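Local atomic coordinates of toxin-antitoxin system antitoxin MntA family (Shewanella oneidensis MR-1, PDB entry 6M6U), a protein that neutralises its cognate toxin HepT by transferring three successive AMP groups from ATP to a tyrosine of that toxin. Residues L20-Q31 with Q89-D100. The protein carries 2 engineered substitutions. Sequence-based numbering, arbitrary orientation.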
loop_
_atom_site.group_PDB
_atom_site.type_symbol
_atom_site.label_atom_id
_atom_site.label_comp_id
_atom_site.label_asym_id
_atom_site.label_seq_id
_atom_site.Cartn_x
_atom_site.Cartn_y
_atom_site.Cartn_z
ATOM N N LEU E 20 34.303 -3.480 4.155
ATOM C CA LEU E 20 33.660 -2.388 3.439
ATOM C C LEU E 20 34.684 -1.635 2.598
ATOM O O LEU E 20 35.839 -1.477 2.995
ATOM C CB LEU E 20 32.990 -1.449 4.437
ATOM C CG LEU E 20 32.086 -0.336 3.924
ATOM C CD1 LEU E 20 30.926 -0.917 3.139
ATOM C CD2 LEU E 20 31.583 0.464 5.115
ATOM N N GLN E 21 34.261 -1.177 1.434
ATOM C CA GLN E 21 35.188 -0.488 0.543
ATOM C C GLN E 21 34.702 0.885 0.112
ATOM O O GLN E 21 35.521 1.790 -0.054
ATOM C CB GLN E 21 35.466 -1.348 -0.703
ATOM C CG GLN E 21 36.190 -2.650 -0.404
ATOM C CD GLN E 21 36.139 -3.631 -1.560
ATOM O OE1 GLN E 21 35.414 -3.425 -2.534
ATOM N NE2 GLN E 21 36.903 -4.710 -1.454
ATOM N N LEU E 22 33.398 1.063 -0.091
ATOM C CA LEU E 22 32.871 2.325 -0.590
ATOM C C LEU E 22 31.522 2.598 0.053
ATOM O O LEU E 22 30.695 1.692 0.170
ATOM C CB LEU E 22 32.726 2.303 -2.123
ATOM C CG LEU E 22 34.012 2.225 -2.956
ATOM C CD1 LEU E 22 33.716 1.791 -4.384
ATOM C CD2 LEU E 22 34.772 3.549 -2.952
ATOM N N ILE E 23 31.309 3.845 0.477
ATOM C CA ILE E 23 30.002 4.332 0.914
ATOM C C ILE E 23 29.630 5.523 0.043
ATOM O O ILE E 23 30.422 6.463 -0.096
ATOM C CB ILE E 23 29.995 4.744 2.399
ATOM C CG1 ILE E 23 30.328 3.563 3.309
ATOM C CG2 ILE E 23 28.645 5.328 2.778
ATOM C CD1 ILE E 23 30.323 3.922 4.776
ATOM N N TYR E 24 28.433 5.485 -0.535
ATOM C CA TYR E 24 27.892 6.605 -1.293
ATOM C C TYR E 24 26.533 6.989 -0.746
ATOM O O TYR E 24 25.703 6.123 -0.445
ATOM C CB TYR E 24 27.711 6.297 -2.783
ATOM C CG TYR E 24 28.981 6.020 -3.530
ATOM C CD1 TYR E 24 29.801 7.056 -3.950
ATOM C CD2 TYR E 24 29.352 4.721 -3.831
ATOM C CE1 TYR E 24 30.964 6.800 -4.638
ATOM C CE2 TYR E 24 30.506 4.457 -4.516
ATOM C CZ TYR E 24 31.312 5.497 -4.916
ATOM O OH TYR E 24 32.469 5.224 -5.604
ATOM N N LEU E 25 26.317 8.290 -0.637
ATOM C CA LEU E 25 24.983 8.848 -0.533
ATOM C C LEU E 25 24.553 9.232 -1.943
ATOM O O LEU E 25 25.332 9.838 -2.684
ATOM C CB LEU E 25 24.989 10.063 0.397
ATOM C CG LEU E 25 23.676 10.684 0.855
ATOM C CD1 LEU E 25 22.928 9.749 1.807
ATOM C CD2 LEU E 25 23.966 12.026 1.514
ATOM N N PHE E 26 23.343 8.839 -2.336
ATOM C CA PHE E 26 22.856 9.187 -3.665
ATOM C C PHE E 26 21.377 9.543 -3.564
ATOM O O PHE E 26 20.804 9.621 -2.473
ATOM C CB PHE E 26 23.137 8.064 -4.680
ATOM C CG PHE E 26 22.310 6.813 -4.482
ATOM C CD1 PHE E 26 21.256 6.522 -5.338
ATOM C CD2 PHE E 26 22.611 5.909 -3.466
ATOM C CE1 PHE E 26 20.495 5.369 -5.174
ATOM C CE2 PHE E 26 21.855 4.753 -3.294
ATOM C CZ PHE E 26 20.794 4.483 -4.152
ATOM N N GLY E 27 20.764 9.789 -4.716
ATOM C CA GLY E 27 19.365 10.144 -4.712
ATOM C C GLY E 27 19.131 11.547 -4.183
ATOM O O GLY E 27 19.975 12.444 -4.282
ATOM N N SER E 28 17.959 11.723 -3.578
ATOM C CA SER E 28 17.501 13.057 -3.221
ATOM C C SER E 28 18.367 13.690 -2.136
ATOM O O SER E 28 18.623 14.892 -2.183
ATOM C CB SER E 28 16.038 12.995 -2.786
ATOM O OG SER E 28 15.874 12.261 -1.584
ATOM N N TYR E 29 18.840 12.909 -1.159
ATOM C CA TYR E 29 19.531 13.514 -0.021
ATOM C C TYR E 29 20.893 14.081 -0.402
ATOM O O TYR E 29 21.358 15.034 0.231
ATOM C CB TYR E 29 19.652 12.509 1.121
ATOM C CG TYR E 29 18.502 12.613 2.102
ATOM C CD1 TYR E 29 17.195 12.364 1.696
ATOM C CD2 TYR E 29 18.719 12.969 3.427
ATOM C CE1 TYR E 29 16.136 12.464 2.583
ATOM C CE2 TYR E 29 17.664 13.066 4.326
ATOM C CZ TYR E 29 16.374 12.815 3.898
ATOM O OH TYR E 29 15.322 12.914 4.785
ATOM N N SER E 30 21.548 13.524 -1.418
ATOM C CA SER E 30 22.660 14.221 -2.049
ATOM C C SER E 30 22.103 15.248 -3.030
ATOM O O SER E 30 21.064 15.020 -3.657
ATOM C CB SER E 30 23.590 13.241 -2.765
ATOM O OG SER E 30 23.009 12.755 -3.961
ATOM N N GLN E 31 22.790 16.392 -3.141
ATOM C CA GLN E 31 22.350 17.528 -3.952
ATOM C C GLN E 31 21.072 18.151 -3.394
ATOM O O GLN E 31 20.001 18.018 -3.994
ATOM C CB GLN E 31 22.141 17.112 -5.414
ATOM C CG GLN E 31 23.370 16.506 -6.062
ATOM C CD GLN E 31 23.034 15.577 -7.216
ATOM O OE1 GLN E 31 22.256 14.635 -7.066
ATOM N NE2 GLN E 31 23.622 15.843 -8.377
ATOM N N GLN E 89 25.489 10.768 -9.745
ATOM C CA GLN E 89 25.009 11.747 -8.780
ATOM C C GLN E 89 25.468 11.469 -7.357
ATOM O O GLN E 89 25.131 12.240 -6.455
ATOM C CB GLN E 89 23.484 11.785 -8.798
ATOM C CG GLN E 89 22.891 10.592 -8.079
ATOM C CD GLN E 89 21.394 10.657 -7.960
ATOM O OE1 GLN E 89 20.764 9.725 -7.461
ATOM N NE2 GLN E 89 20.807 11.755 -8.419
ATOM N N GLY E 90 26.208 10.390 -7.128
ATOM C CA GLY E 90 26.518 9.994 -5.772
ATOM C C GLY E 90 27.571 10.877 -5.134
ATOM O O GLY E 90 28.387 11.509 -5.805
ATOM N N LYS E 91 27.540 10.921 -3.807
ATOM C CA LYS E 91 28.554 11.590 -3.001
ATOM C C LYS E 91 29.274 10.521 -2.185
ATOM O O LYS E 91 28.666 9.872 -1.328
ATOM C CB LYS E 91 27.928 12.651 -2.094
ATOM C CG LYS E 91 28.921 13.315 -1.152
ATOM C CD LYS E 91 28.233 14.272 -0.179
ATOM C CE LYS E 91 29.247 14.934 0.748
ATOM N NZ LYS E 91 28.590 15.822 1.755
ATOM N N GLN E 92 30.564 10.338 -2.453
ATOM C CA GLN E 92 31.338 9.338 -1.734
ATOM C C GLN E 92 31.551 9.776 -0.291
ATOM O O GLN E 92 32.100 10.853 -0.035
ATOM C CB GLN E 92 32.679 9.105 -2.420
ATOM C CG GLN E 92 33.600 8.231 -1.598
ATOM C CD GLN E 92 34.843 7.817 -2.345
ATOM O OE1 GLN E 92 35.182 8.396 -3.379
ATOM N NE2 GLN E 92 35.538 6.810 -1.825
ATOM N N LEU E 93 31.127 8.937 0.655
ATOM C CA LEU E 93 31.301 9.234 2.071
ATOM C C LEU E 93 32.509 8.542 2.690
ATOM O O LEU E 93 32.990 8.992 3.736
ATOM C CB LEU E 93 30.046 8.837 2.859
ATOM C CG LEU E 93 28.711 9.483 2.477
ATOM C CD1 LEU E 93 27.622 9.038 3.443
ATOM C CD2 LEU E 93 28.834 11.001 2.466
ATOM N N TRP E 94 33.011 7.474 2.073
ATOM C CA TRP E 94 34.106 6.705 2.648
ATOM C C TRP E 94 34.716 5.831 1.558
ATOM O O TRP E 94 34.081 5.546 0.541
ATOM C CB TRP E 94 33.616 5.858 3.832
ATOM C CG TRP E 94 34.713 5.200 4.607
ATOM C CD1 TRP E 94 35.428 5.733 5.644
ATOM C CD2 TRP E 94 35.223 3.881 4.405
ATOM N NE1 TRP E 94 36.355 4.824 6.097
ATOM C CE2 TRP E 94 36.247 3.678 5.353
ATOM C CE3 TRP E 94 34.917 2.852 3.512
ATOM C CZ2 TRP E 94 36.966 2.489 5.430
ATOM C CZ3 TRP E 94 35.629 1.672 3.591
ATOM C CH2 TRP E 94 36.642 1.499 4.543
ATOM N N GLY E 95 35.952 5.413 1.785
ATOM C CA GLY E 95 36.672 4.569 0.856
ATOM C C GLY E 95 37.758 5.337 0.114
ATOM O O GLY E 95 37.740 6.566 0.013
ATOM N N THR E 96 38.723 4.586 -0.417
ATOM C CA THR E 96 39.830 5.225 -1.114
ATOM C C THR E 96 39.359 5.844 -2.426
ATOM O O THR E 96 38.339 5.457 -3.006
ATOM C CB THR E 96 40.953 4.228 -1.404
ATOM O OG1 THR E 96 40.500 3.258 -2.358
ATOM C CG2 THR E 96 41.391 3.523 -0.125
ATOM N N GLN E 97 40.125 6.830 -2.895
ATOM C CA GLN E 97 39.851 7.394 -4.208
ATOM C C GLN E 97 40.039 6.352 -5.303
ATOM O O GLN E 97 39.310 6.358 -6.300
ATOM C CB GLN E 97 40.744 8.613 -4.455
ATOM C CG GLN E 97 40.467 9.338 -5.769
ATOM C CD GLN E 97 39.081 9.966 -5.813
ATOM O OE1 GLN E 97 38.584 10.478 -4.806
ATOM N NE2 GLN E 97 38.450 9.927 -6.984
ATOM N N GLN E 98 40.984 5.425 -5.124
ATOM C CA GLN E 98 41.253 4.450 -6.177
ATOM C C GLN E 98 40.122 3.435 -6.300
ATOM O O GLN E 98 39.754 3.045 -7.415
ATOM C CB GLN E 98 42.588 3.749 -5.926
ATOM C CG GLN E 98 43.210 3.150 -7.185
ATOM C CD GLN E 98 43.667 4.213 -8.185
ATOM O OE1 GLN E 98 43.172 4.273 -9.317
ATOM N NE2 GLN E 98 44.624 5.048 -7.764
ATOM N N ASP E 99 39.555 2.991 -5.172
ATOM C CA ASP E 99 38.401 2.101 -5.251
ATOM C C ASP E 99 37.207 2.800 -5.884
ATOM O O ASP E 99 36.425 2.169 -6.600
ATOM C CB ASP E 99 38.035 1.566 -3.866
ATOM C CG ASP E 99 38.951 0.441 -3.412
ATOM O OD1 ASP E 99 39.722 -0.074 -4.247
ATOM O OD2 ASP E 99 38.887 0.054 -2.226
ATOM N N ASP E 100 37.055 4.102 -5.646
ATOM C CA ASP E 100 35.971 4.840 -6.284
ATOM C C ASP E 100 36.163 4.895 -7.793
ATOM O O ASP E 100 35.193 4.806 -8.555
ATOM C CB ASP E 100 35.878 6.251 -5.700
ATOM C CG ASP E 100 35.123 7.211 -6.606
ATOM O OD1 ASP E 100 33.876 7.209 -6.582
ATOM O OD2 ASP E 100 35.782 7.973 -7.348
#
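Leu25 and Lys91 exchange backbone bonds in both directions, Lys91 N reaching Leu25 O at 2.7 Å and Leu25 N reaching Lys91 O at 2.9 Å, which fixes 20-26 and 91-94 as antiparallel neighbours. Beyond the non-hydrogen-bonded pair Tyr24 and Gln92, Leu93 and Trp94 share Ile23 as partner: Leu93 N donates to Ile23 O and Ile23 N to Trp94 O, a classic beta bulge. Trp94 O is gripped twice, since Gln92 NE2 approaches it (3.1 Å) from the opposite face of the carbonyl plane.

Among apolar groups, Ile23 CG2 rests on Leu93 CB (3.8 Å) and Ile23 CD1 on Trp94 CB. Trp94 brings its ring edge, at CZ3, to within 3.2 Å of Leu20 O, its chi1 of -171° turning CG away from the backbone N.

Polar side chains act at both ends. Tyr24 OH donates to Asp100 OD1 (2.6 Å) on the anti side of the carboxylate, with ring and carboxylate planes 54° apart; Arg59 of a HepT chain also salt-bridges this oxygen. Gln89 OE1, which also accepts from Gln85, takes Gly27 N from above its amide plane (2.7 Å).

The chemistry thus ties the nucleotidyltransferase sheet to two working regions: Gly27 opens the GSX(10)DXD motif, and Asp100 lies in the first turn of helix 97-125, which is important for interaction with the toxin.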